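Local structure of triacylglycerol lipase (Clostridium botulinum, 5AH1) at residues T190-L195 against V326-W331; F60-P65 against N416-I421. The protein hydrolyses ester bonds as a triacylglycerol lipase of the alpha/beta-hydrolase class and, as a clostridial polyesterase, also attacks synthetic polyesters. All coordinates share one frame; numbering follows the deposited sequence.

Contact 1 (T190-L195 against V326-W331)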
loop_
_atom_site.group_PDB
_atom_site.type_symbol
_atom_site.label_atom_id
_atom_site.label_comp_id
_atom_site.label_asym_id
_atom_site.label_seq_id
_atom_site.Cartn_x
_atom_site.Cartn_y
_atom_site.Cartn_z
ATOM N N THR A 190 -9.606 -3.992 2.358
ATOM C CA THR A 190 -10.320 -3.854 3.640
ATOM C C THR A 190 -11.509 -2.896 3.486
ATOM O O THR A 190 -12.619 -3.179 3.933
ATOM C CB THR A 190 -9.376 -3.358 4.752
ATOM O OG1 THR A 190 -8.295 -4.282 4.879
ATOM C CG2 THR A 190 -10.072 -3.240 6.104
ATOM N N LEU A 191 -11.297 -1.762 2.824
ATOM C CA LEU A 191 -12.401 -0.847 2.569
ATOM C C LEU A 191 -13.490 -1.535 1.752
ATOM O O LEU A 191 -14.677 -1.390 2.047
ATOM C CB LEU A 191 -11.912 0.396 1.823
ATOM C CG LEU A 191 -13.029 1.377 1.457
ATOM C CD1 LEU A 191 -13.540 2.097 2.669
ATOM C CD2 LEU A 191 -12.582 2.400 0.412
ATOM N N THR A 192 -13.100 -2.289 0.735
ATOM C CA THR A 192 -14.079 -2.935 -0.136
ATOM C C THR A 192 -14.900 -3.972 0.652
ATOM O O THR A 192 -16.119 -4.068 0.510
ATOM C CB THR A 192 -13.384 -3.561 -1.360
ATOM O OG1 THR A 192 -12.705 -2.528 -2.089
ATOM C CG2 THR A 192 -14.390 -4.241 -2.254
ATOM N N GLN A 193 -14.245 -4.669 1.580
ATOM C CA GLN A 193 -14.899 -5.643 2.441
ATOM C C GLN A 193 -15.936 -4.958 3.333
ATOM O O GLN A 193 -17.085 -5.386 3.438
ATOM C CB GLN A 193 -13.864 -6.359 3.301
ATOM C CG GLN A 193 -14.466 -7.280 4.344
ATOM C CD GLN A 193 -15.125 -8.494 3.757
ATOM O OE1 GLN A 193 -14.723 -9.002 2.702
ATOM N NE2 GLN A 193 -16.164 -8.958 4.428
ATOM N N LEU A 194 -15.515 -3.885 3.995
ATOM C CA LEU A 194 -16.403 -3.155 4.884
ATOM C C LEU A 194 -17.571 -2.520 4.128
ATOM O O LEU A 194 -18.717 -2.614 4.560
ATOM C CB LEU A 194 -15.616 -2.090 5.659
ATOM C CG LEU A 194 -14.702 -2.646 6.763
ATOM C CD1 LEU A 194 -13.809 -1.567 7.323
ATOM C CD2 LEU A 194 -15.504 -3.295 7.898
ATOM N N LEU A 195 -17.303 -1.866 3.007
ATOM C CA LEU A 195 -18.384 -1.283 2.228
ATOM C C LEU A 195 -19.428 -2.340 1.882
ATOM O O LEU A 195 -20.621 -2.131 2.059
ATOM C CB LEU A 195 -17.860 -0.624 0.950
ATOM C CG LEU A 195 -17.137 0.713 1.146
ATOM C CD1 LEU A 195 -16.448 1.099 -0.153
ATOM C CD2 LEU A 195 -18.093 1.803 1.604
ATOM N N VAL A 326 -16.610 -7.564 -7.744
ATOM C CA VAL A 326 -15.473 -6.678 -7.900
ATOM C C VAL A 326 -14.360 -7.414 -8.647
ATOM O O VAL A 326 -14.095 -8.598 -8.382
ATOM C CB VAL A 326 -14.966 -6.227 -6.487
ATOM C CG1 VAL A 326 -13.730 -5.339 -6.586
ATOM C CG2 VAL A 326 -16.075 -5.530 -5.713
ATOM N N TYR A 327 -13.695 -6.710 -9.558
ATOM C CA TYR A 327 -12.508 -7.249 -10.219
ATOM C C TYR A 327 -11.280 -7.014 -9.350
ATOM O O TYR A 327 -11.085 -5.912 -8.868
ATOM C CB TYR A 327 -12.294 -6.565 -11.579
ATOM C CG TYR A 327 -13.347 -6.849 -12.613
ATOM C CD1 TYR A 327 -13.276 -7.974 -13.404
ATOM C CD2 TYR A 327 -14.405 -5.968 -12.810
ATOM C CE1 TYR A 327 -14.237 -8.214 -14.379
ATOM C CE2 TYR A 327 -15.368 -6.206 -13.750
ATOM C CZ TYR A 327 -15.283 -7.326 -14.526
ATOM O OH TYR A 327 -16.249 -7.553 -15.477
ATOM N N TYR A 328 -10.437 -8.025 -9.203
ATOM C CA TYR A 328 -9.203 -7.900 -8.431
ATOM C C TYR A 328 -8.010 -8.193 -9.325
ATOM O O TYR A 328 -7.981 -9.190 -10.045
ATOM C CB TYR A 328 -9.200 -8.839 -7.205
ATOM C CG TYR A 328 -10.226 -8.464 -6.164
ATOM C CD1 TYR A 328 -11.536 -8.882 -6.263
ATOM C CD2 TYR A 328 -9.868 -7.725 -5.045
ATOM C CE1 TYR A 328 -12.488 -8.517 -5.326
ATOM C CE2 TYR A 328 -10.804 -7.366 -4.108
ATOM C CZ TYR A 328 -12.104 -7.787 -4.225
ATOM O OH TYR A 328 -13.082 -7.445 -3.326
ATOM N N PHE A 329 -7.044 -7.287 -9.288
ATOM C CA PHE A 329 -5.789 -7.420 -10.018
ATOM C C PHE A 329 -4.649 -7.318 -9.054
ATOM O O PHE A 329 -4.655 -6.453 -8.201
ATOM C CB PHE A 329 -5.668 -6.310 -11.075
ATOM C CG PHE A 329 -6.764 -6.352 -12.089
ATOM C CD1 PHE A 329 -6.670 -7.183 -13.206
ATOM C CD2 PHE A 329 -7.912 -5.599 -11.912
ATOM C CE1 PHE A 329 -7.685 -7.246 -14.130
ATOM C CE2 PHE A 329 -8.931 -5.667 -12.824
ATOM C CZ PHE A 329 -8.829 -6.493 -13.930
ATOM N N SER A 330 -3.638 -8.140 -9.254
ATOM C CA SER A 330 -2.418 -8.044 -8.456
ATOM C C SER A 330 -1.191 -7.970 -9.343
ATOM O O SER A 330 -1.073 -8.694 -10.343
ATOM C CB SER A 330 -2.285 -9.237 -7.520
ATOM O OG SER A 330 -2.323 -10.428 -8.279
ATOM N N TRP A 331 -0.287 -7.075 -8.957
ATOM C CA TRP A 331 0.996 -6.858 -9.601
ATOM C C TRP A 331 2.112 -7.118 -8.600
ATOM O O TRP A 331 2.077 -6.611 -7.469
ATOM C CB TRP A 331 1.071 -5.426 -10.114
ATOM C CG TRP A 331 0.040 -5.131 -11.149
ATOM C CD1 TRP A 331 -1.219 -4.663 -10.943
ATOM C CD2 TRP A 331 0.175 -5.322 -12.564
ATOM N NE1 TRP A 331 -1.876 -4.540 -12.145
ATOM C CE2 TRP A 331 -1.041 -4.930 -13.159
ATOM C CE3 TRP A 331 1.210 -5.787 -13.384
ATOM C CZ2 TRP A 331 -1.249 -4.978 -14.541
ATOM C CZ3 TRP A 331 1.007 -5.840 -14.740
ATOM C CH2 TRP A 331 -0.211 -5.427 -15.315
#
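V326, just ahead of strand 327-331, meets T192 of helix 183-197 methyl to methyl: V326 CG2 lies 4.1 Å from T192 CG2. On the valine, that branch stands beside the backbone N, while CG1 is turned anti to it. The two side chains meet at a slant, each offering one methyl.

Y327 points the other way, its hydroxyl bonded to S451 O, and the alternation of the strand brings Y328 back to the helix. Its ring approaches T192 head-on, but what arrives is the phenol oxygen: Y328 OH sits 3.6 Å from T192 CG2, while the ring carbons stay farther back. This oxygen accepts a hydrogen bond from the backbone N of Q323, and the ring leans on W415 with the planes at about 45°. Further along, W331 is drawn to helix 437-448, where its NE1 bonds Y443 OH. The strand is thus packed between helices on the two faces of the parallel alpha/beta-hydrolase sheet. Helix 183-197 follows a GxSxG turn, consistent with the nucleophile elbow of this fold.

The T192 rotamer settles what reaches the strand. With chi1 at -60°, OG1 folds back to bond I188 O one helical turn earlier, and CG2 is left projecting toward V326 and Y328, with I221 and V224 of the neighbouring strand also against the threonine. Both hydroxyls of this buried contact are therefore satisfied by backbone groups, and the segments 190-195 and 326-331 meet through van der Waals contact, with no hydrogen bond between them.

Contact 2 (F60-P65 against N416-I421)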
loop_
_atom_site.group_PDB
_atom_site.type_symbol
_atom_site.label_atom_id
_atom_site.label_comp_id
_atom_site.label_asym_id
_atom_site.label_seq_id
_atom_site.Cartn_x
_atom_site.Cartn_y
_atom_site.Cartn_z
ATOM N N PHE A 60 3.636 -1.541 -20.235
ATOM C CA PHE A 60 2.471 -2.262 -19.763
ATOM C C PHE A 60 2.380 -3.538 -20.612
ATOM O O PHE A 60 2.530 -3.481 -21.828
ATOM C CB PHE A 60 1.219 -1.399 -19.860
ATOM C CG PHE A 60 0.045 -2.005 -19.190
ATOM C CD1 PHE A 60 -0.107 -1.883 -17.817
ATOM C CD2 PHE A 60 -0.892 -2.735 -19.903
ATOM C CE1 PHE A 60 -1.165 -2.480 -17.160
ATOM C CE2 PHE A 60 -1.962 -3.333 -19.252
ATOM C CZ PHE A 60 -2.103 -3.191 -17.883
ATOM N N PRO A 61 2.173 -4.700 -19.984
ATOM C CA PRO A 61 2.481 -5.954 -20.693
ATOM C C PRO A 61 1.391 -6.535 -21.589
ATOM O O PRO A 61 1.719 -7.389 -22.401
ATOM C CB PRO A 61 2.762 -6.925 -19.551
ATOM C CG PRO A 61 1.886 -6.426 -18.459
ATOM C CD PRO A 61 1.962 -4.934 -18.542
ATOM N N VAL A 62 0.140 -6.112 -21.448
ATOM C CA VAL A 62 -0.945 -6.764 -22.169
ATOM C C VAL A 62 -1.940 -5.750 -22.695
ATOM O O VAL A 62 -2.034 -4.620 -22.212
ATOM C CB VAL A 62 -1.694 -7.792 -21.277
ATOM C CG1 VAL A 62 -0.749 -8.880 -20.796
ATOM C CG2 VAL A 62 -2.343 -7.108 -20.086
ATOM N N GLU A 63 -2.653 -6.164 -23.730
ATOM C CA GLU A 63 -3.833 -5.446 -24.183
ATOM C C GLU A 63 -5.045 -6.008 -23.456
ATOM O O GLU A 63 -5.048 -7.161 -22.999
ATOM C CB GLU A 63 -4.016 -5.586 -25.700
ATOM C CG GLU A 63 -3.005 -4.793 -26.536
ATOM C CD GLU A 63 -3.230 -3.275 -26.491
ATOM O OE1 GLU A 63 -4.385 -2.815 -26.678
ATOM O OE2 GLU A 63 -2.242 -2.538 -26.273
ATOM N N PHE A 64 -6.072 -5.187 -23.323
ATOM C CA PHE A 64 -7.306 -5.650 -22.722
ATOM C C PHE A 64 -7.879 -6.796 -23.563
ATOM O O PHE A 64 -7.785 -6.775 -24.794
ATOM C CB PHE A 64 -8.328 -4.514 -22.597
ATOM C CG PHE A 64 -9.514 -4.895 -21.774
ATOM C CD1 PHE A 64 -9.452 -4.834 -20.389
ATOM C CD2 PHE A 64 -10.670 -5.369 -22.368
ATOM C CE1 PHE A 64 -10.528 -5.224 -19.611
ATOM C CE2 PHE A 64 -11.746 -5.765 -21.591
ATOM C CZ PHE A 64 -11.666 -5.695 -20.211
ATOM N N PRO A 65 -8.453 -7.823 -22.914
ATOM C CA PRO A 65 -8.970 -8.956 -23.694
ATOM C C PRO A 65 -9.898 -8.565 -24.843
ATOM O O PRO A 65 -10.811 -7.751 -24.678
ATOM C CB PRO A 65 -9.737 -9.770 -22.645
ATOM C CG PRO A 65 -9.048 -9.492 -21.377
ATOM C CD PRO A 65 -8.588 -8.057 -21.465
ATOM N N ASN A 416 -6.794 -11.687 -10.523
ATOM C CA ASN A 416 -6.172 -11.800 -11.836
ATOM C C ASN A 416 -4.721 -11.394 -11.567
ATOM O O ASN A 416 -4.406 -10.208 -11.447
ATOM C CB ASN A 416 -6.829 -10.865 -12.847
ATOM C CG ASN A 416 -8.281 -11.205 -13.105
ATOM O OD1 ASN A 416 -8.608 -11.830 -14.113
ATOM N ND2 ASN A 416 -9.169 -10.759 -12.241
ATOM N N ALA A 417 -3.856 -12.396 -11.407
ATOM C CA ALA A 417 -2.449 -12.178 -11.074
ATOM C C ALA A 417 -1.682 -11.861 -12.358
ATOM O O ALA A 417 -1.517 -12.710 -13.232
ATOM C CB ALA A 417 -1.865 -13.389 -10.344
ATOM N N MET A 418 -1.259 -10.606 -12.475
ATOM C CA MET A 418 -0.771 -10.078 -13.743
ATOM C C MET A 418 0.719 -10.400 -13.942
ATOM O O MET A 418 1.405 -10.817 -13.007
ATOM C CB MET A 418 -1.073 -8.569 -13.810
ATOM C CG MET A 418 -2.550 -8.263 -13.599
ATOM S SD MET A 418 -3.627 -9.013 -14.855
ATOM C CE MET A 418 -3.214 -8.039 -16.301
ATOM N N PRO A 419 1.224 -10.224 -15.173
ATOM C CA PRO A 419 2.606 -10.613 -15.462
ATOM C C PRO A 419 3.619 -9.917 -14.545
ATOM O O PRO A 419 3.551 -8.706 -14.361
ATOM C CB PRO A 419 2.774 -10.218 -16.944
ATOM C CG PRO A 419 1.416 -10.360 -17.503
ATOM C CD PRO A 419 0.506 -9.857 -16.409
ATOM N N ARG A 420 4.546 -10.681 -13.982
ATOM C CA ARG A 420 5.456 -10.155 -12.971
ATOM C C ARG A 420 6.272 -8.982 -13.500
ATOM O O ARG A 420 6.767 -9.022 -14.625
ATOM C CB ARG A 420 6.395 -11.257 -12.469
ATOM C CG ARG A 420 7.304 -10.795 -11.332
ATOM C CD ARG A 420 7.990 -11.938 -10.587
ATOM N NE ARG A 420 7.032 -12.752 -9.860
ATOM C CZ ARG A 420 7.351 -13.601 -8.895
ATOM N NH1 ARG A 420 8.609 -13.729 -8.514
ATOM N NH2 ARG A 420 6.410 -14.302 -8.295
ATOM N N ILE A 421 6.437 -7.962 -12.658
ATOM C CA ILE A 421 7.213 -6.787 -13.016
ATOM C C ILE A 421 8.621 -7.013 -12.494
ATOM O O ILE A 421 8.958 -6.642 -11.362
ATOM C CB ILE A 421 6.586 -5.483 -12.461
ATOM C CG1 ILE A 421 5.084 -5.398 -12.787
ATOM C CG2 ILE A 421 7.333 -4.281 -13.013
ATOM C CD1 ILE A 421 4.398 -4.155 -12.176
#
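V62 and M418 make the close-fitting half of this contact: V62 CG2 touches the terminal methyl of M418, CE, at 4.0 Å, the two side chains slanting across one another. The methionine reaches the valine by curling. Its chain bends at chi2 (-61°) and again at chi3 (-70°), which folds CE over against the 60-65 loop. The other valine methyl is in use as well, since V62 CG1 rests 4.2 Å from P419 CG. One branch thus serves the methionine and the other the proline ring. F446 of helix 437-448 also touches the valine, and W331 and Y406 pack on the buried M418.

In the fold, residues 416-421 carry the chain out of strand 415-417, a member of the parallel sheet of the alpha/beta hydrolase, while residues 60-65 belong to the long loop that precedes its strand 80-83. The early loop lies across the exit of the late strand and across helix 437-448. F60 inserts its ring among W331, W439 and Y443, meeting W439 edge-to-face.

Toward solvent the packing thins to two proline rings. P61, which is exposed, brings its CG to 4.1 Å from CG of the partly exposed P419, with P419 CB hardly farther away. The rings meet obliquely, at their corners and without stacking. P61 also has its CD over one face of the F60 ring, 3.6 Å above the plane and offset toward the rim, and it touches W439 of helix 437-448.

Overall arrangement
Contact 1 is wholly buried, whereas contact 2 lies nearer the surface, its centre about 18 Å from that of contact 1, and is partly open to solvent. They share one sheet: strands 327-331 and 415-417 are neighbours in it, joined by probable hydrogen bonds from N416 N to Y328 O (2.8 Å) and from M418 N to S330 O (2.9 Å), and S330 OG packs on A417 CA between them. Neither contact has a hydrogen bond between its own segments. Contact 1 sets a helix against the sheet and must accommodate two buried hydroxyls, while contact 2 lays a loop against the chain running on from strand 415-417, through wholly apolar groups.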